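Local coordinates for protein alcohol dehydrogenase IV (Corynebacterium glutamicum, PDB 3IV7) that probably reduces maleylacetate with a nicotinamide cofactor, as a member of the iron-containing alcohol dehydrogenase family, at residues A26-K29 against Q30-R34; K54-S57 against E58-V61; M166-A169 against S170-G174; N173-A176 against H177-S181. All coordinates share one frame; numbering follows the deposited sequence.

In the fold
Contacts 1 and 2 come first along the chain and sit side by side, centres 10 Å apart, at the periphery of the part built round the six-stranded parallel sheet. Contact 1 lies on helix 24-35, while contact 2 is the turn that leaves helix 49-55 on its way to edge strand 63-65; L28 packs on I59, and K29 on E58. Contacts 3 and 4 follow far down the chain as successive turns of helix 164-181, sharing N173 and G174, with centres 10 Å apart near the middle of the chain. About 28 Å separates the centres of contacts 2 and 3. The first pair thus belongs to the sheet-containing region, the second to the helical region.

Contact 1 (A26-K29 against Q30-R34); sequences AFLK and QEVER
The F27 ring has Q30 beside it: amide oxygen OE1 of Q30 lies near the ring plane, at the edge, 4.0 Å from CD1 of F27. The two side chains run alongside each other in the same direction, with ring and amide planes 65° apart, so the contact is edge packing and not a stack. The other flat pair is one turn further on. R34 meets the E31 carboxylate side-on, with E31 in the plane of its guanidinium: R34 NH2 stands 2.8 Å from E31 OE2 on the syn side, while NE and NH2 share OE1 from one face. E31 is also held by T151 of strand 151-154 and by R35, so the carboxylate has partners both on the helix and on that strand.

Round the helix, K29 and E33 form the salt bridge of this contact. The lysine chain is extended up to a bend at its last torsion (chi4 -69°), which turns NZ to 3.1 Å from E33 OE1, above the carboxylate plane. Water 1 links the same NZ to E33 OE2. On the inner side, L28 CD1 touches V32 CG2 at 4.0 Å, and both residues lean on the sheet through V93 and L91.

With its i to i+4 backbone bonds, this is an amphipathic helix covering the parallel sheet of a Rossmann-like region.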
loop_
_atom_site.group_PDB
_atom_site.type_symbol
_atom_site.label_atom_id
_atom_site.label_comp_id
_atom_site.label_asym_id
_atom_site.label_seq_id
_atom_site.Cartn_x
_atom_site.Cartn_y
_atom_site.Cartn_z
ATOM N N ALA A 26 23.353 -9.948 -0.133
ATOM C CA ALA A 26 23.005 -10.371 1.234
ATOM C C ALA A 26 21.497 -10.595 1.349
ATOM O O ALA A 26 21.051 -11.624 1.878
ATOM C CB ALA A 26 23.496 -9.338 2.250
ATOM N N PHE A 27 20.705 -9.695 0.746
ATOM C CA PHE A 27 19.258 -9.878 0.699
ATOM C C PHE A 27 18.861 -11.142 -0.074
ATOM O O PHE A 27 17.880 -11.837 0.304
ATOM C CB PHE A 27 18.549 -8.696 0.040
ATOM C CG PHE A 27 18.476 -7.441 0.880
ATOM C CD1 PHE A 27 18.294 -7.487 2.245
ATOM C CD2 PHE A 27 18.410 -6.211 0.260
ATOM C CE1 PHE A 27 18.178 -6.309 2.974
ATOM C CE2 PHE A 27 18.275 -5.049 0.988
ATOM C CZ PHE A 27 18.166 -5.099 2.333
ATOM N N LEU A 28 19.535 -11.399 -1.203
ATOM C CA LEU A 28 19.208 -12.585 -2.018
ATOM C C LEU A 28 19.480 -13.823 -1.220
ATOM O O LEU A 28 18.674 -14.755 -1.223
ATOM C CB LEU A 28 19.990 -12.606 -3.334
ATOM C CG LEU A 28 19.673 -13.773 -4.308
ATOM C CD1 LEU A 28 18.149 -13.909 -4.575
ATOM C CD2 LEU A 28 20.414 -13.612 -5.624
ATOM N N LYS A 29 20.618 -13.838 -0.514
ATOM C CA LYS A 29 20.953 -14.965 0.350
ATOM C C LYS A 29 19.824 -15.194 1.375
ATOM O O LYS A 29 19.301 -16.282 1.496
ATOM C CB LYS A 29 22.300 -14.723 1.081
ATOM C CG LYS A 29 22.628 -15.784 2.192
ATOM C CD LYS A 29 24.113 -15.762 2.588
ATOM C CE LYS A 29 24.502 -16.962 3.485
ATOM N NZ LYS A 29 23.876 -16.881 4.853
ATOM N N GLN A 30 19.462 -14.133 2.079
ATOM C CA GLN A 30 18.413 -14.171 3.090
ATOM C C GLN A 30 17.121 -14.710 2.506
ATOM O O GLN A 30 16.467 -15.587 3.090
ATOM C CB GLN A 30 18.225 -12.757 3.633
ATOM C CG GLN A 30 17.327 -12.610 4.813
ATOM C CD GLN A 30 17.164 -11.148 5.222
ATOM O OE1 GLN A 30 18.079 -10.343 5.050
ATOM N NE2 GLN A 30 15.980 -10.797 5.748
ATOM N N GLU A 31 16.778 -14.242 1.310
ATOM C CA GLU A 31 15.529 -14.639 0.661
ATOM C C GLU A 31 15.531 -16.122 0.242
ATOM O O GLU A 31 14.545 -16.838 0.458
ATOM C CB GLU A 31 15.262 -13.697 -0.539
ATOM C CG GLU A 31 14.046 -13.916 -1.253
ATOM C CD GLU A 31 12.796 -13.586 -0.454
ATOM O OE1 GLU A 31 12.880 -13.031 0.638
ATOM O OE2 GLU A 31 11.732 -13.927 -0.932
ATOM N N VAL A 32 16.646 -16.591 -0.307
ATOM C CA VAL A 32 16.763 -17.977 -0.712
ATOM C C VAL A 32 16.749 -18.934 0.499
ATOM O O VAL A 32 16.168 -20.055 0.450
ATOM C CB VAL A 32 18.059 -18.204 -1.492
ATOM C CG1 VAL A 32 18.307 -19.687 -1.685
ATOM C CG2 VAL A 32 18.009 -17.470 -2.831
ATOM N N GLU A 33 17.408 -18.514 1.564
ATOM C CA GLU A 33 17.476 -19.320 2.765
ATOM C C GLU A 33 16.121 -19.378 3.468
ATOM O O GLU A 33 15.705 -20.437 3.883
ATOM C CB GLU A 33 18.585 -18.824 3.689
ATOM C CG GLU A 33 19.962 -19.137 3.119
ATOM C CD GLU A 33 21.072 -18.961 4.085
ATOM O OE1 GLU A 33 20.999 -18.060 4.938
ATOM O OE2 GLU A 33 22.049 -19.724 3.975
ATOM N N ARG A 34 15.416 -18.242 3.521
ATOM C CA ARG A 34 14.084 -18.181 4.113
ATOM C C ARG A 34 13.112 -19.130 3.349
ATOM O O ARG A 34 12.280 -19.801 3.952
ATOM C CB ARG A 34 13.592 -16.742 4.080
ATOM C CG ARG A 34 12.149 -16.537 4.519
ATOM C CD ARG A 34 11.763 -15.065 4.433
ATOM N NE ARG A 34 11.432 -14.626 3.071
ATOM C CZ ARG A 34 10.210 -14.686 2.516
ATOM N NH1 ARG A 34 9.184 -15.204 3.189
ATOM N NH2 ARG A 34 10.015 -14.236 1.267
HETATM O O HOH W 1 23.790 -19.800 5.830
#

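Contact 2 (K54-S57 against E58-V61); sequences KVAS and EIEV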
loop_
_atom_site.group_PDB
_atom_site.type_symbol
_atom_site.label_atom_id
_atom_site.label_comp_id
_atom_site.label_asym_id
_atom_site.label_seq_id
_atom_site.Cartn_x
_atom_site.Cartn_y
_atom_site.Cartn_z
ATOM N N LYS A 54 27.624 -11.423 -9.693
ATOM C CA LYS A 54 27.998 -10.748 -8.452
ATOM C C LYS A 54 26.815 -10.726 -7.483
ATOM O O LYS A 54 26.995 -10.895 -6.301
ATOM C CB LYS A 54 28.483 -9.313 -8.694
ATOM C CG LYS A 54 29.735 -9.180 -9.548
ATOM C CD LYS A 54 30.449 -7.823 -9.285
ATOM C CE LYS A 54 31.193 -7.295 -10.516
ATOM N NZ LYS A 54 30.236 -6.677 -11.532
ATOM N N VAL A 55 25.608 -10.502 -8.000
ATOM C CA VAL A 55 24.415 -10.448 -7.155
ATOM C C VAL A 55 24.100 -11.798 -6.517
ATOM O O VAL A 55 23.679 -11.860 -5.377
ATOM C CB VAL A 55 23.210 -9.967 -7.952
ATOM C CG1 VAL A 55 21.917 -10.196 -7.175
ATOM C CG2 VAL A 55 23.405 -8.479 -8.350
ATOM N N ALA A 56 24.337 -12.880 -7.251
ATOM C CA ALA A 56 24.079 -14.219 -6.732
ATOM C C ALA A 56 25.331 -14.891 -6.105
ATOM O O ALA A 56 25.343 -16.106 -5.931
ATOM C CB ALA A 56 23.518 -15.098 -7.842
ATOM N N SER A 57 26.367 -14.098 -5.774
ATOM C CA SER A 57 27.630 -14.643 -5.271
ATOM C C SER A 57 27.515 -15.304 -3.890
ATOM O O SER A 57 28.390 -16.060 -3.498
ATOM C CB SER A 57 28.712 -13.557 -5.218
ATOM O OG SER A 57 28.328 -12.526 -4.325
ATOM N N GLU A 58 26.455 -15.015 -3.157
ATOM C CA GLU A 58 26.274 -15.635 -1.861
ATOM C C GLU A 58 25.284 -16.785 -1.890
ATOM O O GLU A 58 24.915 -17.303 -0.828
ATOM C CB GLU A 58 25.836 -14.608 -0.822
ATOM C CG GLU A 58 26.750 -13.393 -0.690
ATOM C CD GLU A 58 26.461 -12.599 0.558
ATOM O OE1 GLU A 58 26.286 -13.221 1.625
ATOM O OE2 GLU A 58 26.384 -11.355 0.476
ATOM N N ILE A 59 24.851 -17.204 -3.087
ATOM C CA ILE A 59 23.958 -18.365 -3.201
ATOM C C ILE A 59 24.431 -19.369 -4.225
ATOM O O ILE A 59 25.311 -19.084 -5.036
ATOM C CB ILE A 59 22.479 -17.955 -3.545
ATOM C CG1 ILE A 59 22.380 -17.261 -4.925
ATOM C CG2 ILE A 59 21.908 -17.072 -2.462
ATOM C CD1 ILE A 59 20.862 -17.149 -5.464
ATOM N N GLU A 60 23.830 -20.557 -4.186
ATOM C CA GLU A 60 24.088 -21.580 -5.168
ATOM C C GLU A 60 23.065 -21.393 -6.275
ATOM O O GLU A 60 21.881 -21.233 -6.006
ATOM C CB GLU A 60 23.919 -22.989 -4.570
ATOM C CG GLU A 60 24.626 -23.247 -3.208
ATOM C CD GLU A 60 26.126 -23.397 -3.327
ATOM O OE1 GLU A 60 26.724 -22.802 -4.249
ATOM O OE2 GLU A 60 26.715 -24.104 -2.478
ATOM N N VAL A 61 23.522 -21.415 -7.511
ATOM C CA VAL A 61 22.658 -21.218 -8.640
ATOM C C VAL A 61 22.688 -22.450 -9.510
ATOM O O VAL A 61 23.755 -22.865 -9.966
ATOM C CB VAL A 61 23.093 -20.025 -9.444
ATOM C CG1 VAL A 61 22.353 -19.990 -10.785
ATOM C CG2 VAL A 61 22.850 -18.700 -8.627
HETATM O O HOH W 2 23.730 -13.578 -3.172
#
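A56 presents its CB to I59, which closes the turn, and to V61, two residues further on. I59 CG1 comes within 3.8 Å of it and V61 CG2 within 3.7 Å, so the small methyl is met by two branched residues of the extended chain. I59 reaches it because CG1 stands between the backbone N and the carbonyl carbon (chi1 63°), a placement that folds this branch back over the turn and also brings CG1 to 3.3 Å from A56 O. V61 has its CB directed toward the 54-57 segment, and its CG2 makes the touch.

The backbone beneath is a type I beta turn from A56 to I59, closed by I59 N to A56 O at 3.1 Å. The N-H approaches from well above the carbonyl plane, 59° out of it. A56 is the first residue after helix 49-55 to depart from helical angles, and the turn follows directly on the helix end.

S57 points its side chain back: with chi1 at 62°, OG reaches K54 O at 2.9 Å. Water 2 joins V55 O to E58 N. E58 leads away from the turn, and its OE2 bonds to S25 on helix 24-35, while I59 packs on L28 of that helix and V61 on V42.

The last helical turn can therefore end without leaving the carbonyls of K54 and V55 bare, since a hydroxyl and a water take them up, and the apolar patch of A56, I59 and V61 lets the turn pack against helix 24-35 and strand 40-43.

Contact 3 (M166-A169 against S170-G174); sequences MSVA and SGLNG
S170 N donates to M166 O at 2.7 Å, and G171 N to S167 O at 2.8 Å; L172 and N173 continue the ladder onto V168 and A169. The serine hydroxyls look outside the two segments. S170 OG, placed opposite the backbone N about the first torsion (chi1 -179°), bonds to Y122 N, and S167 OG reaches back to P163 O while also pairing with R219.

Packing then spreads round the helix. On one flank M166, a selenomethionine, bends at its second torsion (chi2 57°), which carries CE over to S170 CB, 4.0 Å away; that CB also sits 3.1 Å from M166 O. On another flank V168 and L172 lie alongside each other, pointing the same way, with V168 CG1 and L172 CD1 4.0 Å apart. L172 CG in addition presses on V168 O at 3.3 Å. A169 and L172 both meet helix 256-271, whereas S167 and V168 meet helix 189-211.

Neighbouring helices crowding round a buried one in this way are characteristic of the helical C-terminal region of iron-containing alcohol dehydrogenases.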
loop_
_atom_site.group_PDB
_atom_site.type_symbol
_atom_site.label_atom_id
_atom_site.label_comp_id
_atom_site.label_asym_id
_atom_site.label_seq_id
_atom_site.Cartn_x
_atom_site.Cartn_y
_atom_site.Cartn_z
HETATM N N MSE A 166 18.865 6.812 -20.698
HETATM C CA MSE A 166 17.957 5.706 -20.351
HETATM C C MSE A 166 17.332 5.890 -18.955
HETATM O O MSE A 166 16.146 5.610 -18.761
HETATM C CB MSE A 166 18.691 4.363 -20.429
HETATM C CG MSE A 166 17.859 3.162 -20.024
HETATM SE SE MSE A 166 16.174 2.953 -21.084
HETATM C CE MSE A 166 15.417 1.353 -20.119
ATOM N N SER A 167 18.133 6.386 -17.998
ATOM C CA SER A 167 17.674 6.593 -16.636
ATOM C C SER A 167 16.518 7.597 -16.635
ATOM O O SER A 167 15.499 7.403 -15.949
ATOM C CB SER A 167 18.816 7.127 -15.744
ATOM O OG SER A 167 19.911 6.232 -15.639
ATOM N N VAL A 168 16.700 8.693 -17.370
ATOM C CA VAL A 168 15.665 9.729 -17.479
ATOM C C VAL A 168 14.406 9.190 -18.209
ATOM O O VAL A 168 13.296 9.325 -17.718
ATOM C CB VAL A 168 16.225 10.997 -18.188
ATOM C CG1 VAL A 168 15.122 11.977 -18.514
ATOM C CG2 VAL A 168 17.262 11.660 -17.315
ATOM N N ALA A 169 14.593 8.569 -19.364
ATOM C CA ALA A 169 13.458 8.059 -20.113
ATOM C C ALA A 169 12.719 7.018 -19.312
ATOM O O ALA A 169 11.485 7.057 -19.236
ATOM C CB ALA A 169 13.885 7.504 -21.458
ATOM N N SER A 170 13.460 6.097 -18.688
ATOM C CA SER A 170 12.833 5.049 -17.875
ATOM C C SER A 170 12.177 5.649 -16.653
ATOM O O SER A 170 11.099 5.208 -16.245
ATOM C CB SER A 170 13.840 3.950 -17.450
ATOM O OG SER A 170 13.185 2.938 -16.676
ATOM N N GLY A 171 12.806 6.640 -16.044
ATOM C CA GLY A 171 12.168 7.326 -14.877
ATOM C C GLY A 171 10.843 7.982 -15.246
ATOM O O GLY A 171 9.882 7.976 -14.468
ATOM N N LEU A 172 10.777 8.538 -16.446
ATOM C CA LEU A 172 9.549 9.182 -16.908
ATOM C C LEU A 172 8.506 8.137 -17.272
ATOM O O LEU A 172 7.310 8.410 -17.206
ATOM C CB LEU A 172 9.851 10.115 -18.079
ATOM C CG LEU A 172 10.672 11.359 -17.677
ATOM C CD1 LEU A 172 11.154 12.108 -18.909
ATOM C CD2 LEU A 172 9.876 12.297 -16.776
ATOM N N ASN A 173 8.957 6.937 -17.662
ATOM C CA ASN A 173 8.053 5.771 -17.815
ATOM C C ASN A 173 7.378 5.511 -16.452
ATOM O O ASN A 173 6.136 5.400 -16.351
ATOM C CB ASN A 173 8.880 4.585 -18.245
ATOM C CG ASN A 173 8.065 3.308 -18.504
ATOM O OD1 ASN A 173 6.822 3.251 -18.389
ATOM N ND2 ASN A 173 8.781 2.270 -18.801
ATOM N N GLY A 174 8.193 5.514 -15.402
ATOM C CA GLY A 174 7.708 5.335 -14.036
ATOM C C GLY A 174 6.768 6.465 -13.661
ATOM O O GLY A 174 5.717 6.231 -13.092
#

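Contact 4 (N173-A176 against H177-S181); sequences NGLA and HCIDS
H177 and N173 form the tight end of this contact. The amide oxygen OD1 of N173 lies over a face of the imidazole, 3.6 Å from CE1 of H177, with amide and ring planes 56° apart. The backbone oxygen of N173 also sits above the ring plane, toward its rim. CG of H177 stands opposite the carbonyl carbon and beside the backbone N (chi1 -69°), which lays the ring back along the helix toward N173. The helical backbone itself sets H177 CB 3.3 Å from G174 O.

Both ring nitrogens are taken: ND1 pairs with H242 NE2 and NE2 with A123 O, while F233 stacks on the ring. In metal-bound relatives an aspartate and a histidine four residues apart on this helix, with two further histidines, hold the metal; N173, H177, H242 and H256 probably occupy the equivalent places. D180 acts behind them, its OD2 bonding to H242 ND1 and its OD1 to W183, so it can orient H242 from the second shell.

The other flank is apolar and more loosely fitted, though buried as well. L175 CG and I179 CD1 come only to 4.1 Å, their side chains slanting across each other, packed against I199 of helix 189-211 and L264 of helix 256-271. C178 SG rests 3.7 Å from G174 O. Further along, S181 turns its hydroxyl back along the helix, and OG donates to H177 O at 2.6 Å.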
loop_
_atom_site.group_PDB
_atom_site.type_symbol
_atom_site.label_atom_id
_atom_site.label_comp_id
_atom_site.label_asym_id
_atom_site.label_seq_id
_atom_site.Cartn_x
_atom_site.Cartn_y
_atom_site.Cartn_z
ATOM N N ASN A 173 8.957 6.937 -17.662
ATOM C CA ASN A 173 8.053 5.771 -17.815
ATOM C C ASN A 173 7.378 5.511 -16.452
ATOM O O ASN A 173 6.136 5.400 -16.351
ATOM C CB ASN A 173 8.880 4.585 -18.245
ATOM C CG ASN A 173 8.065 3.308 -18.504
ATOM O OD1 ASN A 173 6.822 3.251 -18.389
ATOM N ND2 ASN A 173 8.781 2.270 -18.801
ATOM N N GLY A 174 8.193 5.514 -15.402
ATOM C CA GLY A 174 7.708 5.335 -14.036
ATOM C C GLY A 174 6.768 6.465 -13.661
ATOM O O GLY A 174 5.717 6.231 -13.092
ATOM N N LEU A 175 7.107 7.687 -14.086
ATOM C CA LEU A 175 6.265 8.832 -13.835
ATOM C C LEU A 175 4.889 8.703 -14.527
ATOM O O LEU A 175 3.873 9.111 -13.961
ATOM C CB LEU A 175 6.963 10.124 -14.249
ATOM C CG LEU A 175 6.408 11.375 -13.611
ATOM C CD1 LEU A 175 6.492 11.247 -12.108
ATOM C CD2 LEU A 175 7.181 12.688 -14.124
ATOM N N ALA A 176 4.872 8.116 -15.729
ATOM C CA ALA A 176 3.663 7.917 -16.465
ATOM C C ALA A 176 2.758 6.941 -15.739
ATOM O O ALA A 176 1.547 7.135 -15.712
ATOM C CB ALA A 176 3.964 7.411 -17.850
ATOM N N HIS A 177 3.348 5.896 -15.149
ATOM C CA HIS A 177 2.580 4.940 -14.347
ATOM C C HIS A 177 1.824 5.723 -13.265
ATOM O O HIS A 177 0.642 5.498 -13.047
ATOM C CB HIS A 177 3.481 3.869 -13.700
ATOM C CG HIS A 177 4.087 2.896 -14.669
ATOM N ND1 HIS A 177 3.474 2.542 -15.857
ATOM C CD2 HIS A 177 5.174 2.092 -14.555
ATOM C CE1 HIS A 177 4.211 1.629 -16.472
ATOM N NE2 HIS A 177 5.243 1.333 -15.700
ATOM N N CYS A 178 2.488 6.694 -12.638
ATOM C CA CYS A 178 1.835 7.485 -11.603
ATOM C C CYS A 178 0.736 8.335 -12.174
ATOM O O CYS A 178 -0.377 8.311 -11.702
ATOM C CB CYS A 178 2.819 8.428 -10.904
ATOM S SG CYS A 178 4.155 7.670 -10.082
ATOM N N ILE A 179 1.083 9.152 -13.148
ATOM C CA ILE A 179 0.158 10.158 -13.645
ATOM C C ILE A 179 -1.086 9.589 -14.325
ATOM O O ILE A 179 -2.196 9.966 -14.000
ATOM C CB ILE A 179 0.879 11.213 -14.522
ATOM C CG1 ILE A 179 1.853 12.012 -13.623
ATOM C CG2 ILE A 179 -0.181 12.167 -15.164
ATOM C CD1 ILE A 179 2.765 13.042 -14.337
ATOM N N ASP A 180 -0.903 8.650 -15.237
ATOM C CA ASP A 180 -2.057 8.034 -15.915
ATOM C C ASP A 180 -2.974 7.347 -14.886
ATOM O O ASP A 180 -4.205 7.368 -15.029
ATOM C CB ASP A 180 -1.584 7.034 -16.914
ATOM C CG ASP A 180 -2.552 6.820 -18.060
ATOM O OD1 ASP A 180 -3.322 7.758 -18.446
ATOM O OD2 ASP A 180 -2.443 5.722 -18.658
ATOM N N SER A 181 -2.367 6.789 -13.828
ATOM C CA SER A 181 -3.112 6.077 -12.800
ATOM C C SER A 181 -4.082 7.000 -12.037
ATOM O O SER A 181 -5.101 6.539 -11.498
ATOM C CB SER A 181 -2.158 5.368 -11.846
ATOM O OG SER A 181 -1.565 4.209 -12.464
#